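Local coordinates for secreted protein (Streptomyces lividans TK24, PDB 5LXZ) that binds copper and is probably a secreted copper metalloradical oxidase of the AA5 family, related to galactose oxidase, at residues 264-267 with 268-272; 278-281 with 282-285; 529-532 with 533-536; 588-591 with 592-596. The protein carries 1 engineered substitution. All coordinates share one frame; numbering follows the deposited sequence.

In the fold
The four contacts follow one another along the chain, and none nests inside or crosses another. Contact 1 turns the chain back within the loop between strands 259-262 and 277-280. Contact 2 closes the next connection, from strand 277-280 to strand 285-288. Both lie in one Kelch repeat, with centres about 23 Å apart. Contacts 3 and 4 belong to the galactose oxidase-like early set domain, and contacts 1 and 3 lie on opposite sides of the chain's centre. Contact 3 leads into strand 535-541, and contact 4 closes the loop after strand 582-590. These strands are neighbours in one sheet, so contacts 3 and 4 touch, their centres about 9 Å apart.

Contact 1. Residues 264-267 with 268-272; sequences GLDD and IGQLV
Gly264 O takes the N-H of Val272 in a nearly straight bond of 2.8 Å. The CG2 methyl of Val272 lies beside the same oxygen. Leu265 is paired with Leu271 by a single backbone bridge. The end of its side chain, CD2, makes a loose apolar contact with CD1 of Leu271, at 4.3 Å. Asp266 does most of the polar work. Its N bonds to Gln270 O at 2.7 Å, and its O accepts Gly269 N from above the carbonyl plane. Together these bonds form a type I turn with a G1 bulge at Gly269. The Asp266 carboxylate turns inward over the loop, with CG between the backbone N and the carbonyl carbon (chi1 84°). OD1 accepts Ile268 N and Gln270 N, both at 2.9 Å, from opposite faces of the carboxylate. OD2 uses its syn lone pair for Gln270 NE2 at 2.7 Å; the amide and carboxylate planes are 51° apart. A water also donates to OD2, giving it a second partner. Asp267 follows at the turn, and its carboxylate forms a long, weak ion pair with Arg224. The loop follows strand 259-262. Ile268 and Gln270 rest on Leu171 of strand 164-177, and Gln270 also touches strand 111-118.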
loop_
_atom_site.group_PDB
_atom_site.type_symbol
_atom_site.label_atom_id
_atom_site.label_comp_id
_atom_site.label_asym_id
_atom_site.label_seq_id
_atom_site.Cartn_x
_atom_site.Cartn_y
_atom_site.Cartn_z
ATOM N N GLY A 264 -1.239 -0.643 -11.511
ATOM C CA GLY A 264 -1.711 0.710 -11.564
ATOM C C GLY A 264 -2.776 0.920 -12.639
ATOM O O GLY A 264 -3.022 0.051 -13.462
ATOM N N LEU A 265 -3.457 2.030 -12.538
ATOM C CA LEU A 265 -4.409 2.465 -13.552
ATOM C C LEU A 265 -3.698 3.385 -14.505
ATOM O O LEU A 265 -2.977 4.294 -14.104
ATOM C CB LEU A 265 -5.592 3.172 -12.907
ATOM C CG LEU A 265 -6.343 2.365 -11.853
ATOM C CD1 LEU A 265 -7.461 3.238 -11.281
ATOM C CD2 LEU A 265 -6.915 1.119 -12.472
ATOM N N ASP A 266 -4.025 3.226 -15.780
ATOM C CA ASP A 266 -3.433 4.026 -16.824
ATOM C C ASP A 266 -4.082 5.407 -16.986
ATOM O O ASP A 266 -4.879 5.837 -16.182
ATOM C CB ASP A 266 -3.426 3.197 -18.109
ATOM C CG ASP A 266 -4.726 3.249 -18.863
ATOM O OD1 ASP A 266 -5.700 3.939 -18.455
ATOM O OD2 ASP A 266 -4.742 2.591 -19.921
ATOM N N ASP A 267 -3.720 6.118 -18.056
ATOM C CA ASP A 267 -4.061 7.531 -18.165
ATOM C C ASP A 267 -5.518 7.780 -18.525
ATOM O O ASP A 267 -5.947 8.925 -18.500
ATOM C CB ASP A 267 -3.115 8.270 -19.113
ATOM C CG ASP A 267 -3.270 7.869 -20.565
ATOM O OD1 ASP A 267 -4.133 7.038 -20.941
ATOM O OD2 ASP A 267 -2.470 8.427 -21.342
ATOM N N ILE A 268 -6.269 6.724 -18.828
ATOM C CA ILE A 268 -7.733 6.851 -18.933
ATOM C C ILE A 268 -8.476 5.959 -17.956
ATOM O O ILE A 268 -9.671 5.741 -18.091
ATOM C CB ILE A 268 -8.226 6.703 -20.390
ATOM C CG1 ILE A 268 -7.936 5.305 -20.922
ATOM C CG2 ILE A 268 -7.604 7.794 -21.254
ATOM C CD1 ILE A 268 -8.654 5.005 -22.224
ATOM N N GLY A 269 -7.802 5.495 -16.913
ATOM C CA GLY A 269 -8.434 4.728 -15.864
ATOM C C GLY A 269 -8.574 3.233 -16.078
ATOM O O GLY A 269 -9.270 2.607 -15.308
ATOM N N GLN A 270 -7.898 2.695 -17.094
ATOM C CA GLN A 270 -7.878 1.252 -17.390
ATOM C C GLN A 270 -6.739 0.620 -16.543
ATOM O O GLN A 270 -5.720 1.228 -16.398
ATOM C CB GLN A 270 -7.538 0.984 -18.869
ATOM C CG GLN A 270 -8.273 1.791 -19.950
ATOM C CD GLN A 270 -7.756 1.542 -21.399
ATOM O OE1 GLN A 270 -8.422 0.842 -22.179
ATOM N NE2 GLN A 270 -6.610 2.135 -21.770
ATOM N N LEU A 271 -6.898 -0.601 -16.080
ATOM C CA LEU A 271 -5.759 -1.329 -15.427
ATOM C C LEU A 271 -4.624 -1.495 -16.417
ATOM O O LEU A 271 -4.842 -1.842 -17.580
ATOM C CB LEU A 271 -6.182 -2.691 -14.908
ATOM C CG LEU A 271 -5.163 -3.334 -13.951
ATOM C CD1 LEU A 271 -5.222 -2.788 -12.539
ATOM C CD2 LEU A 271 -5.386 -4.820 -13.904
ATOM N N VAL A 272 -3.402 -1.209 -15.982
ATOM C CA VAL A 272 -2.237 -1.495 -16.817
ATOM C C VAL A 272 -2.228 -3.019 -16.960
ATOM O O VAL A 272 -2.285 -3.749 -15.964
ATOM C CB VAL A 272 -0.975 -0.962 -16.169
ATOM C CG1 VAL A 272 0.249 -1.435 -16.964
ATOM C CG2 VAL A 272 -1.013 0.549 -16.105
HETATM O O HOH W 1 -3.463 0.353 -19.898
#

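Contact 2. Residues 278-281 with 282-285; sequences VYDP and KTKA
The Tyr279 ring lies obliquely against the backbone of Lys284, its CE1 3.5 Å from Lys284 C. Trp286 meets the same ring with the two planes at about 50°. The other flat group is the Asp280 carboxylate. Lys282 N reaches its OD1 from above the plane at 3.0 Å, forming an Asx turn. These groups frame a tight beta hairpin in a Kelch repeat. It joins strands 277-280 and 285-288, neighbours in a four-stranded antiparallel sheet of the kind that makes a propeller blade. Asp280 N bonds to Ala285 O at 3.0 Å, and Asp280 O accepts both Thr283 N and Lys284 N. Lys284 has left-handed backbone angles, which swing the chain back toward the strand. Tyr279 and Lys284 run side by side, pointing the same way. The tyrosine CG is anti to the backbone N (chi1 -177°), which sends the ring along the loop and its OH to Glu228. A leucine here would probably leave Glu228 without this hydroxyl partner and open a gap beside the Lys284 backbone. The lysine chain bends at its end (chi4 38°). There, one water donates to Pro281 O and accepts from Lys284 NZ, at 2.8 Å from each atom.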
loop_
_atom_site.group_PDB
_atom_site.type_symbol
_atom_site.label_atom_id
_atom_site.label_comp_id
_atom_site.label_asym_id
_atom_site.label_seq_id
_atom_site.Cartn_x
_atom_site.Cartn_y
_atom_site.Cartn_z
ATOM N N VAL A 278 11.184 -1.823 -14.728
ATOM C CA VAL A 278 12.218 -1.839 -13.731
ATOM C C VAL A 278 12.994 -0.556 -13.797
ATOM O O VAL A 278 13.469 -0.196 -14.875
ATOM C CB VAL A 278 13.132 -3.060 -13.900
ATOM C CG1 VAL A 278 14.272 -3.004 -12.938
ATOM C CG2 VAL A 278 12.342 -4.359 -13.751
ATOM N N TYR A 279 13.193 0.073 -12.648
ATOM C CA TYR A 279 14.032 1.251 -12.496
ATOM C C TYR A 279 15.403 0.805 -12.069
ATOM O O TYR A 279 15.543 0.112 -11.071
ATOM C CB TYR A 279 13.469 2.142 -11.398
ATOM C CG TYR A 279 14.198 3.445 -11.172
ATOM C CD1 TYR A 279 14.061 4.488 -12.076
ATOM C CD2 TYR A 279 15.003 3.642 -10.066
ATOM C CE1 TYR A 279 14.657 5.690 -11.839
ATOM C CE2 TYR A 279 15.600 4.864 -9.817
ATOM C CZ TYR A 279 15.411 5.877 -10.705
ATOM O OH TYR A 279 16.003 7.078 -10.413
ATOM N N ASP A 280 16.429 1.223 -12.814
ATOM C CA ASP A 280 17.789 0.977 -12.403
ATOM C C ASP A 280 18.308 2.224 -11.729
ATOM O O ASP A 280 18.496 3.258 -12.379
ATOM C CB ASP A 280 18.609 0.684 -13.665
ATOM C CG ASP A 280 20.030 0.325 -13.347
ATOM O OD1 ASP A 280 20.452 0.492 -12.201
ATOM O OD2 ASP A 280 20.692 -0.155 -14.311
ATOM N N PRO A 281 18.547 2.220 -10.412
ATOM C CA PRO A 281 19.034 3.424 -9.739
ATOM C C PRO A 281 20.375 3.960 -10.270
ATOM O O PRO A 281 20.668 5.140 -10.130
ATOM C CB PRO A 281 19.178 2.985 -8.278
ATOM C CG PRO A 281 18.283 1.814 -8.191
ATOM C CD PRO A 281 18.328 1.098 -9.466
ATOM N N LYS A 282 21.137 3.070 -10.878
ATOM C CA LYS A 282 22.449 3.484 -11.437
ATOM C C LYS A 282 22.308 4.284 -12.718
ATOM O O LYS A 282 23.183 5.088 -13.044
ATOM C CB LYS A 282 23.336 2.272 -11.692
ATOM C CG LYS A 282 23.760 1.581 -10.409
ATOM C CD LYS A 282 24.618 0.371 -10.687
ATOM C CE LYS A 282 25.231 -0.158 -9.394
ATOM N NZ LYS A 282 26.164 -1.303 -9.677
ATOM N N THR A 283 21.232 4.089 -13.451
ATOM C CA THR A 283 20.969 4.885 -14.664
ATOM C C THR A 283 19.856 5.905 -14.530
ATOM O O THR A 283 19.687 6.750 -15.392
ATOM C CB THR A 283 20.631 4.004 -15.838
ATOM O OG1 THR A 283 19.436 3.278 -15.527
ATOM C CG2 THR A 283 21.723 3.010 -16.118
ATOM N N LYS A 284 19.065 5.793 -13.463
ATOM C CA LYS A 284 17.888 6.646 -13.251
ATOM C C LYS A 284 16.895 6.517 -14.411
ATOM O O LYS A 284 16.192 7.464 -14.737
ATOM C CB LYS A 284 18.259 8.100 -12.927
ATOM C CG LYS A 284 19.074 8.240 -11.656
ATOM C CD LYS A 284 19.538 9.678 -11.471
ATOM C CE LYS A 284 20.303 9.932 -10.156
ATOM N NZ LYS A 284 21.208 8.860 -9.710
ATOM N N ALA A 285 16.813 5.308 -14.947
ATOM C CA ALA A 285 15.969 5.008 -16.078
ATOM C C ALA A 285 15.172 3.749 -15.908
ATOM O O ALA A 285 15.531 2.899 -15.080
ATOM C CB ALA A 285 16.821 4.910 -17.349
HETATM O O HOH W 2 19.683 7.010 -8.305
#

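Contact 3. Residues 529-532 with 533-536; sequences SRAA and STVK
The Thr534 hydroxyl overlaps Ala531 in the type I turn from Ser529 to Ala532, which Ala532 N closes on Ser529 O. Its OG1 donates to Ala531 O at 2.7 Å, in the carbonyl plane and on a lone pair. The same atom lies 3.5 Å from Ala531 CB. OG1 stands between the backbone N and the carbonyl carbon of its own residue (chi1 72°), a position that folds it back over the turn. Thr534 N bonds to the same Ala531 O at 2.9 Å, but from above the carbonyl plane. One residue thus grips a single carbonyl with both its backbone and its side chain. Val535 N reaches Ala532 O at 3.1 Å, and Val535 CG2 packs close to that oxygen. The turn and the short 3-10 segment join strands 524-528 and 535-541 of the early set domain. One water accepts from Ser533 N and donates to Arg530 O. Another donates to Ala532 O and Val535 O, at 2.8 Å from each. Asp511 takes the N-H groups of Arg530 and Ala531, and Val535 packs on Phe561 and Val588. The chemistry is hydrogen bonding between neutral groups. The carbonyls of Ala531 and Ala532 are met by a hydroxyl, backbone N-H groups and water, with no charged side chain taking part across the contact.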
loop_
_atom_site.group_PDB
_atom_site.type_symbol
_atom_site.label_atom_id
_atom_site.label_comp_id
_atom_site.label_asym_id
_atom_site.label_seq_id
_atom_site.Cartn_x
_atom_site.Cartn_y
_atom_site.Cartn_z
ATOM N N SER A 529 27.278 0.502 24.530
ATOM C CA SER A 529 26.125 0.443 25.398
ATOM C C SER A 529 26.608 0.102 26.799
ATOM O O SER A 529 27.161 -0.973 26.991
ATOM C CB SER A 529 25.143 -0.635 24.957
ATOM O OG SER A 529 24.064 -0.707 25.866
ATOM N N ARG A 530 26.398 1.006 27.743
ATOM C CA ARG A 530 26.636 0.669 29.162
ATOM C C ARG A 530 25.824 -0.565 29.586
ATOM O O ARG A 530 26.280 -1.374 30.406
ATOM C CB ARG A 530 26.331 1.873 30.047
ATOM C CG ARG A 530 27.322 3.008 29.852
ATOM C CD ARG A 530 26.986 4.199 30.744
ATOM N NE ARG A 530 25.704 4.816 30.380
ATOM C CZ ARG A 530 25.519 5.726 29.417
ATOM N NH1 ARG A 530 26.526 6.170 28.667
ATOM N NH2 ARG A 530 24.294 6.196 29.192
ATOM N N ALA A 531 24.653 -0.747 28.973
ATOM C CA ALA A 531 23.808 -1.914 29.196
ATOM C C ALA A 531 24.080 -3.078 28.239
ATOM O O ALA A 531 23.224 -3.947 28.061
ATOM C CB ALA A 531 22.354 -1.481 29.070
ATOM N N ALA A 532 25.263 -3.134 27.633
ATOM C CA ALA A 532 25.550 -4.175 26.649
ATOM C C ALA A 532 25.304 -5.591 27.150
ATOM O O ALA A 532 24.759 -6.413 26.433
ATOM C CB ALA A 532 26.960 -4.049 26.087
ATOM N N SER A 533 25.672 -5.878 28.405
ATOM C CA SER A 533 25.491 -7.232 28.925
ATOM C C SER A 533 24.029 -7.648 29.175
ATOM O O SER A 533 23.755 -8.827 29.366
ATOM C CB SER A 533 26.318 -7.436 30.201
ATOM O OG SER A 533 25.797 -6.641 31.235
ATOM N N THR A 534 23.098 -6.692 29.114
ATOM C CA THR A 534 21.690 -6.968 29.228
ATOM C C THR A 534 21.013 -7.251 27.879
ATOM O O THR A 534 19.856 -7.627 27.855
ATOM C CB THR A 534 20.936 -5.801 29.894
ATOM O OG1 THR A 534 20.841 -4.684 29.004
ATOM C CG2 THR A 534 21.658 -5.385 31.213
ATOM N N VAL A 535 21.730 -7.054 26.776
ATOM C CA VAL A 535 21.082 -7.146 25.459
ATOM C C VAL A 535 20.773 -8.603 25.154
ATOM O O VAL A 535 21.644 -9.477 25.290
ATOM C CB VAL A 535 21.992 -6.511 24.386
ATOM C CG1 VAL A 535 21.461 -6.777 22.983
ATOM C CG2 VAL A 535 22.099 -5.026 24.619
ATOM N N LYS A 536 19.549 -8.872 24.710
ATOM C CA LYS A 536 19.155 -10.186 24.254
ATOM C C LYS A 536 18.883 -10.281 22.767
ATOM O O LYS A 536 18.975 -11.369 22.198
ATOM C CB LYS A 536 17.906 -10.680 24.988
ATOM C CG LYS A 536 18.123 -10.907 26.470
ATOM C CD LYS A 536 19.171 -11.976 26.810
ATOM C CE LYS A 536 18.769 -13.357 26.365
ATOM N NZ LYS A 536 19.572 -14.366 27.129
HETATM O O HOH W 3 27.436 -4.121 29.845
HETATM O O HOH W 4 24.374 -9.116 25.954
#

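Contact 4. Residues 588-591 with 592-596; sequences VTDG and EGTPS
Two side-chain torsions bring the key groups together: Asp590 chi1 (68°) and Ser596 chi1 (66°) each put the polar group between its own backbone N and carbonyl carbon. Asp590 OD1 is thereby brought inside the turn, and Ser596 OG is brought back to Val588. OD1 accepts Glu592 N at 2.9 Å and Thr594 N at 3.0 Å, from opposite faces of the carboxylate. The two donors hold the group across the turn. Ser596 OG accepts Val588 N at 3.0 Å in a nearly straight bond, and Ser596 N returns a bond to Val588 O at 2.8 Å. Thr589 lies alongside Pro595, and its CG2 sits 3.4 Å from Gly593 C. Asp590 OD2 comes within 4.1 Å of Glu592 OE2. A water donates to Asp590 OD2 and also lies near Thr594 OG1. An alanine in place of Asp590 would probably leave the N-H groups of Glu592 and Thr594 without their shared acceptor and the turn freer to move. Val588 packs on Val538 of the adjacent strand, while Pro595 O bonds to Arg509. Gly593 N bonds to Asp590 O, and Asp590 N bonds to Thr594 O at 3.0 Å. With Gly593 in left-handed backbone angles, this is the classic type I turn with a G1 bulge, here reversing the chain at the end of strand 582-590 in the early set domain.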
loop_
_atom_site.group_PDB
_atom_site.type_symbol
_atom_site.label_atom_id
_atom_site.label_comp_id
_atom_site.label_asym_id
_atom_site.label_seq_id
_atom_site.Cartn_x
_atom_site.Cartn_y
_atom_site.Cartn_z
ATOM N N VAL A 588 18.466 -2.363 19.977
ATOM C CA VAL A 588 18.860 -3.456 20.858
ATOM C C VAL A 588 17.809 -3.566 21.936
ATOM O O VAL A 588 17.325 -2.534 22.432
ATOM C CB VAL A 588 20.292 -3.281 21.415
ATOM C CG1 VAL A 588 21.251 -3.044 20.249
ATOM C CG2 VAL A 588 20.408 -2.158 22.449
ATOM N N THR A 589 17.461 -4.774 22.317
ATOM C CA THR A 589 16.423 -4.971 23.297
ATOM C C THR A 589 16.971 -5.842 24.413
ATOM O O THR A 589 17.668 -6.834 24.152
ATOM C CB THR A 589 15.209 -5.599 22.611
ATOM O OG1 THR A 589 14.714 -4.656 21.628
ATOM C CG2 THR A 589 14.113 -5.871 23.557
ATOM N N ASP A 590 16.628 -5.467 25.650
ATOM C CA ASP A 590 17.170 -6.198 26.812
ATOM C C ASP A 590 16.303 -7.382 27.192
ATOM O O ASP A 590 15.275 -7.668 26.569
ATOM C CB ASP A 590 17.428 -5.229 27.965
ATOM C CG ASP A 590 16.158 -4.644 28.572
ATOM O OD1 ASP A 590 15.048 -5.181 28.371
ATOM O OD2 ASP A 590 16.288 -3.589 29.225
ATOM N N GLY A 591 16.643 -8.021 28.320
ATOM C CA GLY A 591 15.902 -9.188 28.793
ATOM C C GLY A 591 14.520 -8.950 29.368
ATOM O O GLY A 591 13.787 -9.904 29.594
ATOM N N GLU A 592 14.180 -7.684 29.597
ATOM C CA GLU A 592 12.822 -7.259 29.952
ATOM C C GLU A 592 11.985 -6.958 28.699
ATOM O O GLU A 592 10.790 -6.702 28.799
ATOM C CB GLU A 592 12.855 -6.006 30.819
ATOM C CG GLU A 592 13.724 -6.128 32.067
ATOM C CD GLU A 592 13.805 -4.824 32.857
ATOM O OE1 GLU A 592 12.733 -4.362 33.263
ATOM O OE2 GLU A 592 14.925 -4.271 33.051
ATOM N N GLY A 593 12.612 -6.986 27.518
ATOM C CA GLY A 593 11.929 -6.637 26.265
ATOM C C GLY A 593 11.890 -5.148 25.972
ATOM O O GLY A 593 11.114 -4.703 25.118
ATOM N N THR A 594 12.740 -4.379 26.637
ATOM C CA THR A 594 12.767 -2.926 26.461
ATOM C C THR A 594 13.808 -2.555 25.408
ATOM O O THR A 594 14.976 -2.920 25.519
ATOM C CB THR A 594 13.110 -2.207 27.767
ATOM O OG1 THR A 594 12.200 -2.665 28.768
ATOM C CG2 THR A 594 12.974 -0.736 27.621
ATOM N N PRO A 595 13.396 -1.849 24.340
ATOM C CA PRO A 595 14.331 -1.462 23.288
ATOM C C PRO A 595 15.042 -0.160 23.538
ATOM O O PRO A 595 14.477 0.765 24.152
ATOM C CB PRO A 595 13.411 -1.320 22.078
ATOM C CG PRO A 595 12.129 -0.802 22.662
ATOM C CD PRO A 595 12.012 -1.445 24.025
ATOM N N SER A 596 16.275 -0.070 23.097
ATOM C CA SER A 596 16.944 1.204 22.948
ATOM C C SER A 596 16.232 2.084 21.952
ATOM O O SER A 596 15.309 1.636 21.240
ATOM C CB SER A 596 18.361 0.979 22.451
ATOM O OG SER A 596 18.370 0.439 21.142
HETATM O O HOH W 5 14.622 -2.298 30.793
#